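Local coordinates for hydrolase (Thermus thermophilus, PDB 1UFO), which has the alpha/beta-hydrolase fold and is probably a hydrolase, its natural substrate not established, at residues Q160-P163 and A164-G167; T194-A197 and L198-H201. All blocks are in the same frame, centred on the assembly; numbering follows the deposited sequence.

Overall arrangement
Both contacts are local turns of this alpha/beta hydrolase, one following helix 153-160 and the other ending helix 188-198, with centres about 10 Å apart. They pack on each other: A164 O lies 3.4 Å from A197 CB, and G167 CA lies 3.6 Å from L198 CD2. Helix 114-124 serves as common ground, receiving P163 and R166 of interaction 1 and T194 and L198 of interaction 2. In interaction 1 the buried prolines lie in a turn in which T165 holds one proline carbonyl with both its amide and its hydroxyl. Interaction 2 has two sides: T194, L195 and L198 are buried toward the sheet, whereas E196 and R199 form a salt bridge at the surface.

Interaction 1 of 2, residues Q160-P163 and A164-G167; sequences QAPP and ATRG
P162 O is gripped by two donors of one residue, T165 OG1 at 2.6 Å and T165 N at 2.9 Å, in a 3-10 turn within the loop between helix 153-160 and strand 175-180 of the alpha/beta-hydrolase fold. The hydroxyl comes in the carbonyl plane, with a C=O...OG1 angle of 146°, while the amide lies above that plane, 50° out of it. OG1 stands between the backbone N and the carbonyl carbon of T165 (chi1 66°), and this torsion swings the hydroxyl over to P162 O. The same rotation sets the methyl beside the proline ring, T165 CG2 resting 3.9 Å from P162 CD. The next link repeats the i to i+3 pattern, R166 N donating to P163 O at 2.9 Å, so the carbonyls of both prolines are engaged in succession. Neither proline has an N-H to give, and their rings serve as packing surfaces: P162 meets F140 and P141, and P163 fits against F117, L121 and A124 of helix 114-124, the helix that follows the probable nucleophile elbow. A backbone hydrogen bond between A164 and G139 further ties the turn to a neighbouring loop. R166, whose side chain also touches A124, lays the start of that chain along both carbonyls, its CB 3.5 Å from P163 O and its CG 3.9 Å from P162 O.

Interaction 2 of 2, residues T194-A197 and L198-H201; sequences TLEA and LRPH
L198 N donates to T194 O at 3.0 Å and R199 N to L195 O at 2.8 Å, the last alpha-helical bonds of helix 188-198 before the backbone tightens into a 3-10 turn at 199-201, leading to strand 207-212 of the alpha/beta-hydrolase fold. The transition is already felt at L198 N, which makes a second, weak bond to L195 O. P200 brings no N-H to continue the pattern; its CD sits 3.4 Å from E196 O instead. H201 N then closes the 3-10 turn on L198 O at 2.8 Å. On the outer side E196 and R199 run alongside each other as an i to i+3 salt bridge. R199 approaches side-on, and both of its donors converge on one carboxylate oxygen: NE reaches E196 OE2 at 2.6 Å on the syn side, and NH1 meets the same atom at 2.8 Å nearly along the C-O axis. OE2 lies close to the guanidinium plane, yet the two flat groups are turned 38° apart. Both side chains start with CG anti to the backbone N and then bend, E196 at chi2 (50°) and R199 at chi3 (66°), which brings their charged ends together. P200 CG lies over one guanidinium face, offset toward its rim. Facing the interior, T194 and L198 point the same way, both touching H120. The T194 hydroxyl is hydrogen-bonded to R190 O, G139 N and S138 OG; its methyl, T194 CG2, meets L198 CD1 at 4.1 Å. At the far end the H201 ring presents its edge to A197 O, with CD2 at 3.7 Å.

Interaction 1 of 2, residues Q160-P163 and A164-G167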
loop_
_atom_site.group_PDB
_atom_site.type_symbol
_atom_site.label_atom_id
_atom_site.label_comp_id
_atom_site.label_asym_id
_atom_site.label_seq_id
_atom_site.Cartn_x
_atom_site.Cartn_y
_atom_site.Cartn_z
ATOM N N GLN A 160 11.106 -26.555 -10.973
ATOM C CA GLN A 160 12.194 -26.308 -11.872
ATOM C C GLN A 160 12.181 -24.885 -12.419
ATOM O O GLN A 160 13.239 -24.266 -12.612
ATOM C CB GLN A 160 12.098 -27.302 -13.021
ATOM C CG GLN A 160 13.331 -27.379 -13.847
ATOM C CD GLN A 160 13.048 -27.064 -15.288
ATOM O OE1 GLN A 160 12.625 -25.936 -15.647
ATOM N NE2 GLN A 160 13.289 -28.049 -16.147
ATOM N N ALA A 161 10.979 -24.371 -12.717
ATOM C CA ALA A 161 10.845 -23.035 -13.282
ATOM C C ALA A 161 9.616 -22.348 -12.651
ATOM O O ALA A 161 8.541 -22.320 -13.223
ATOM C CB ALA A 161 10.680 -23.085 -14.835
ATOM N N PRO A 162 9.762 -21.852 -11.410
ATOM C CA PRO A 162 8.640 -21.176 -10.733
ATOM C C PRO A 162 8.132 -20.014 -11.609
ATOM O O PRO A 162 8.907 -19.379 -12.345
ATOM C CB PRO A 162 9.284 -20.638 -9.456
ATOM C CG PRO A 162 10.387 -21.695 -9.190
ATOM C CD PRO A 162 10.942 -21.935 -10.553
ATOM N N PRO A 163 6.826 -19.695 -11.508
ATOM C CA PRO A 163 6.330 -18.589 -12.332
ATOM C C PRO A 163 7.066 -17.280 -12.158
ATOM O O PRO A 163 7.265 -16.575 -13.151
ATOM C CB PRO A 163 4.833 -18.447 -11.935
ATOM C CG PRO A 163 4.759 -19.184 -10.609
ATOM C CD PRO A 163 5.775 -20.298 -10.661
ATOM N N ALA A 164 7.446 -16.928 -10.936
ATOM C CA ALA A 164 8.122 -15.628 -10.770
ATOM C C ALA A 164 9.483 -15.548 -11.419
ATOM O O ALA A 164 10.059 -14.464 -11.461
ATOM C CB ALA A 164 8.232 -15.243 -9.288
ATOM N N THR A 165 9.984 -16.697 -11.890
ATOM C CA THR A 165 11.293 -16.666 -12.612
ATOM C C THR A 165 11.069 -16.422 -14.106
ATOM O O THR A 165 12.063 -16.370 -14.884
ATOM C CB THR A 165 12.082 -17.986 -12.452
ATOM O OG1 THR A 165 11.378 -19.047 -13.110
ATOM C CG2 THR A 165 12.247 -18.322 -10.963
ATOM N N ARG A 166 9.797 -16.252 -14.532
ATOM C CA ARG A 166 9.433 -16.025 -15.967
ATOM C C ARG A 166 8.820 -14.600 -16.123
ATOM O O ARG A 166 7.819 -14.400 -16.845
ATOM C CB ARG A 166 8.408 -17.124 -16.402
ATOM C CG ARG A 166 8.926 -18.560 -16.122
ATOM C CD ARG A 166 7.831 -19.574 -16.248
ATOM N NE ARG A 166 7.307 -19.512 -17.593
ATOM C CZ ARG A 166 6.203 -20.136 -17.982
ATOM N NH1 ARG A 166 5.783 -20.040 -19.256
ATOM N NH2 ARG A 166 5.501 -20.831 -17.104
ATOM N N GLY A 167 9.475 -13.613 -15.509
ATOM C CA GLY A 167 8.942 -12.242 -15.510
ATOM C C GLY A 167 8.721 -11.636 -16.859
ATOM O O GLY A 167 7.866 -10.812 -17.077
#

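Interaction 2 of 2, residues T194-A197 and L198-H201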
loop_
_atom_site.group_PDB
_atom_site.type_symbol
_atom_site.label_atom_id
_atom_site.label_comp_id
_atom_site.label_asym_id
_atom_site.label_seq_id
_atom_site.Cartn_x
_atom_site.Cartn_y
_atom_site.Cartn_z
ATOM N N THR A 194 9.960 -13.005 -4.477
ATOM C CA THR A 194 9.137 -12.920 -5.704
ATOM C C THR A 194 9.343 -11.581 -6.444
ATOM O O THR A 194 9.565 -11.492 -7.668
ATOM C CB THR A 194 7.643 -13.056 -5.297
ATOM O OG1 THR A 194 7.445 -14.349 -4.769
ATOM C CG2 THR A 194 6.687 -12.889 -6.486
ATOM N N LEU A 195 9.254 -10.481 -5.690
ATOM C CA LEU A 195 9.388 -9.185 -6.280
ATOM C C LEU A 195 10.780 -8.941 -6.837
ATOM O O LEU A 195 10.902 -8.327 -7.817
ATOM C CB LEU A 195 9.016 -8.102 -5.271
ATOM C CG LEU A 195 7.576 -7.555 -5.406
ATOM C CD1 LEU A 195 6.505 -8.550 -5.436
ATOM C CD2 LEU A 195 7.389 -6.687 -4.238
ATOM N N GLU A 196 11.797 -9.447 -6.177
ATOM C CA GLU A 196 13.144 -9.241 -6.654
ATOM C C GLU A 196 13.368 -10.025 -7.950
ATOM O O GLU A 196 14.060 -9.535 -8.867
ATOM C CB GLU A 196 14.151 -9.672 -5.585
ATOM C CG GLU A 196 15.613 -9.395 -6.125
ATOM C CD GLU A 196 15.787 -7.942 -6.693
ATOM O OE1 GLU A 196 15.462 -6.978 -5.966
ATOM O OE2 GLU A 196 16.217 -7.754 -7.878
ATOM N N ALA A 197 12.722 -11.197 -8.094
ATOM C CA ALA A 197 12.887 -11.968 -9.307
ATOM C C ALA A 197 12.202 -11.262 -10.450
ATOM O O ALA A 197 12.645 -11.309 -11.620
ATOM C CB ALA A 197 12.342 -13.405 -9.156
ATOM N N LEU A 198 11.080 -10.589 -10.153
ATOM C CA LEU A 198 10.311 -9.939 -11.205
ATOM C C LEU A 198 10.803 -8.519 -11.523
ATOM O O LEU A 198 10.548 -8.072 -12.649
ATOM C CB LEU A 198 8.840 -9.796 -10.750
ATOM C CG LEU A 198 8.110 -11.163 -10.721
ATOM C CD1 LEU A 198 6.722 -11.009 -10.106
ATOM C CD2 LEU A 198 7.912 -11.741 -12.098
ATOM N N ARG A 199 11.411 -7.861 -10.543
ATOM C CA ARG A 199 11.865 -6.470 -10.728
ATOM C C ARG A 199 12.515 -6.096 -12.050
ATOM O O ARG A 199 12.146 -5.079 -12.629
ATOM C CB ARG A 199 12.810 -6.039 -9.613
ATOM C CG ARG A 199 13.487 -4.721 -9.919
ATOM C CD ARG A 199 14.619 -4.498 -8.886
ATOM N NE ARG A 199 15.691 -5.491 -9.019
ATOM C CZ ARG A 199 16.556 -5.560 -10.022
ATOM N NH1 ARG A 199 17.466 -6.523 -10.023
ATOM N NH2 ARG A 199 16.541 -4.665 -11.002
ATOM N N PRO A 200 13.471 -6.887 -12.566
ATOM C CA PRO A 200 14.113 -6.520 -13.836
ATOM C C PRO A 200 13.149 -6.523 -15.015
ATOM O O PRO A 200 13.433 -5.920 -16.048
ATOM C CB PRO A 200 15.192 -7.579 -13.998
ATOM C CG PRO A 200 15.385 -8.176 -12.572
ATOM C CD PRO A 200 14.050 -8.127 -11.993
ATOM N N HIS A 201 12.020 -7.217 -14.850
ATOM C CA HIS A 201 11.003 -7.312 -15.893
ATOM C C HIS A 201 9.836 -6.307 -15.783
ATOM O O HIS A 201 8.881 -6.365 -16.557
ATOM C CB HIS A 201 10.452 -8.752 -15.888
ATOM C CG HIS A 201 11.507 -9.787 -16.101
ATOM N ND1 HIS A 201 12.134 -9.960 -17.313
ATOM C CD2 HIS A 201 12.057 -10.698 -15.257
ATOM C CE1 HIS A 201 13.028 -10.936 -17.216
ATOM N NE2 HIS A 201 13.002 -11.401 -15.978
#